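Local coordinates for protein pyocin-S2 (Pseudomonas aeruginosa, PDB 4QKO) that is a bacteriocin, here its C-terminal nuclease domain, that breaks down chromosomal DNA in sensitive cells, at residues A31-S35 with Q36-K40. Numbering follows the deposited sequence.
Sequences APIPS and QIADK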
ATOM      1  N   ALA B  31     -11.522  -5.518   7.073  1.00 22.30           N
ATOM      2  CA  ALA B  31     -10.702  -6.350   7.839  1.00 20.32           C
ATOM      3  C   ALA B  31     -10.682  -5.722   9.220  1.00 19.32           C
ATOM      4  O   ALA B  31     -10.542  -4.566   9.310  1.00 21.49           O
ATOM      5  CB  ALA B  31      -9.289  -6.382   7.268  1.00 19.56           C
ATOM      6  N   PRO B  32     -10.794  -6.520  10.253  1.00 22.02           N
ATOM      7  CA  PRO B  32     -10.673  -5.987  11.597  1.00 21.77           C
ATOM      8  C   PRO B  32      -9.250  -5.568  11.935  1.00 20.07           C
ATOM      9  O   PRO B  32      -8.287  -5.893  11.204  1.00 19.83           O
ATOM     10  CB  PRO B  32     -11.131  -7.136  12.452  1.00 22.38           C
ATOM     11  CG  PRO B  32     -10.738  -8.341  11.739  1.00 23.87           C
ATOM     12  CD  PRO B  32     -10.939  -7.985  10.277  1.00 23.41           C
ATOM     13  N   ILE B  33      -9.111  -4.762  13.011  1.00 17.86           N
ATOM     14  CA  ILE B  33      -7.764  -4.551  13.516  1.00 17.01           C
ATOM     15  C   ILE B  33      -7.224  -5.844  14.207  1.00 15.98           C
ATOM     16  O   ILE B  33      -7.914  -6.436  15.120  1.00 16.82           O
ATOM     17  CB  ILE B  33      -7.730  -3.386  14.510  1.00 18.01           C
ATOM     18  CG1 ILE B  33      -8.246  -2.099  13.880  1.00 18.58           C
ATOM     19  CG2 ILE B  33      -6.317  -3.207  15.071  1.00 18.48           C
ATOM     20  CD1 ILE B  33      -7.785  -1.883  12.432  1.00 20.97           C
ATOM     21  N   PRO B  34      -6.053  -6.329  13.796  1.00 15.66           N
ATOM     22  CA  PRO B  34      -5.493  -7.509  14.461  1.00 17.55           C
ATOM     23  C   PRO B  34      -5.264  -7.283  15.959  1.00 17.33           C
ATOM     24  O   PRO B  34      -4.773  -6.247  16.311  1.00 18.03           O
ATOM     25  CB  PRO B  34      -4.160  -7.748  13.739  1.00 17.58           C
ATOM     26  CG  PRO B  34      -4.314  -7.055  12.414  1.00 16.82           C
ATOM     27  CD  PRO B  34      -5.217  -5.882  12.687  1.00 16.49           C
ATOM     28  N   SER B  35      -5.670  -8.233  16.800  0.50 17.96           N
ATOM     29  CA  SER B  35      -5.481  -8.103  18.245  0.50 18.54           C
ATOM     30  C   SER B  35      -4.064  -7.678  18.624  0.50 18.07           C
ATOM     31  O   SER B  35      -3.909  -6.837  19.532  0.50 17.23           O
ATOM     32  CB  SER B  35      -5.890  -9.377  18.988  0.50 19.01           C
ATOM     33  OG  SER B  35      -5.306 -10.585  18.477  0.50 17.53           O
ATOM     34  N   GLN B  36      -3.043  -8.207  17.944  1.00 18.73           N
ATOM     35  CA  GLN B  36      -1.624  -7.833  18.288  1.00 21.44           C
ATOM     36  C   GLN B  36      -1.342  -6.383  18.056  1.00 20.07           C
ATOM     37  O   GLN B  36      -0.429  -5.808  18.667  1.00 18.28           O
ATOM     38  CB  GLN B  36      -0.465  -8.395  17.389  1.00 26.32           C
ATOM     39  CG  GLN B  36      -0.422  -9.703  16.823  1.00 31.65           C
ATOM     40  CD  GLN B  36      -1.355  -9.974  15.674  1.00 27.33           C
ATOM     41  OE1 GLN B  36      -2.579  -9.985  15.851  1.00 23.92           O
ATOM     42  NE2 GLN B  36      -0.781 -10.474  14.629  1.00 24.06           N
ATOM     43  N   ILE B  37      -2.012  -5.808  17.067  1.00 18.46           N
ATOM     44  CA  ILE B  37      -1.790  -4.398  16.731  1.00 17.48           C
ATOM     45  C   ILE B  37      -2.544  -3.486  17.693  1.00 16.82           C
ATOM     46  O   ILE B  37      -1.975  -2.542  18.211  1.00 16.71           O
ATOM     47  CB  ILE B  37      -2.172  -4.106  15.252  1.00 17.92           C
ATOM     48  CG1 ILE B  37      -1.407  -5.040  14.331  1.00 19.15           C
ATOM     49  CG2 ILE B  37      -1.961  -2.618  14.933  1.00 18.27           C
ATOM     50  CD1 ILE B  37       0.141  -5.067  14.443  1.00 18.77           C
ATOM     51  N   ALA B  38      -3.800  -3.838  17.994  1.00 16.87           N
ATOM     52  CA  ALA B  38      -4.536  -3.180  19.057  1.00 17.28           C
ATOM     53  C   ALA B  38      -3.775  -3.195  20.380  1.00 18.48           C
ATOM     54  O   ALA B  38      -3.726  -2.180  21.053  1.00 18.97           O
ATOM     55  CB  ALA B  38      -5.873  -3.798  19.272  1.00 18.15           C
ATOM     56  N   ASP B  39      -3.160  -4.320  20.705  1.00 19.51           N
ATOM     57  CA  ASP B  39      -2.321  -4.429  21.884  1.00 21.05           C
ATOM     58  C   ASP B  39      -1.125  -3.506  21.810  1.00 19.63           C
ATOM     59  O   ASP B  39      -0.819  -2.769  22.758  1.00 19.76           O
ATOM     60  CB  ASP B  39      -1.748  -5.834  22.042  1.00 21.75           C
ATOM     61  CG  ASP B  39      -2.772  -6.926  22.453  1.00 27.59           C
ATOM     62  OD1 ASP B  39      -3.886  -6.593  22.941  1.00 30.39           O
ATOM     63  OD2 ASP B  39      -2.430  -8.148  22.247  1.00 29.86           O
ATOM     64  N   LYS B  40      -0.372  -3.577  20.713  1.00 20.36           N
ATOM     65  CA  LYS B  40       0.860  -2.784  20.582  1.00 20.54           C
ATOM     66  C   LYS B  40       0.572  -1.281  20.747  1.00 21.58           C
ATOM     67  O   LYS B  40       1.367  -0.517  21.324  1.00 21.22           O
ATOM     68  CB  LYS B  40       1.515  -3.135  19.253  1.00 24.32           C
ATOM     69  CG  LYS B  40       2.782  -2.430  18.890  1.00 27.81           C
ATOM     70  CD  LYS B  40       3.927  -2.694  19.853  1.00 30.17           C
ATOM     71  CE  LYS B  40       4.394  -4.153  19.872  1.00 34.32           C
ATOM     72  NZ  LYS B  40       5.654  -4.296  20.700  1.00 35.25           N
TER
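The Pro34 pyrrolidine ring meets Ile37 on one face and Gln36 at its edge. CG1 of Ile37 lies over the ring, displaced toward the CB and CG side, 3.9 Å from Pro34 CB. Gln36 OE1 comes to the rim, 3.5 Å from the same Pro34 CB, which stands to one side of the amide plane. A bend at chi2 (73°) brings the amide back toward Pro34, and its NE2 hydrogen-bonds Asp63, just past helix 49-62. The Asp39 carboxylate turns a face to the backbone: Ser35 O sits almost squarely over Asp39 CG at 3.1 Å, a contact between the flat group and an acceptor rather than a hydrogen bond. The same oxygen receives Asp39 N at 2.9 Å, and a salt bridge to Arg42 engages Asp39 OD1.

Pro34 is the N-cap residue, and its carbonyl oxygen is gripped twice. Ala38 N approaches nearly in line with the C=O bond, at 3.1 Å, whereas Ile37 N comes from above the carbonyl plane in a more bent bond (134° at the hydrogen). Just before the cap, the CG2 methyl of Ile33 packs against Ala38, 4.3 Å from its CB.

This turn links strand 31-32, paired with strand 118-121, to helix 35-41. Trp21, from a loop, touches Pro34, while Ile33 and Ile37 both pack on Phe56, which sets the short helix against helix 49-62 of the HNH nuclease domain.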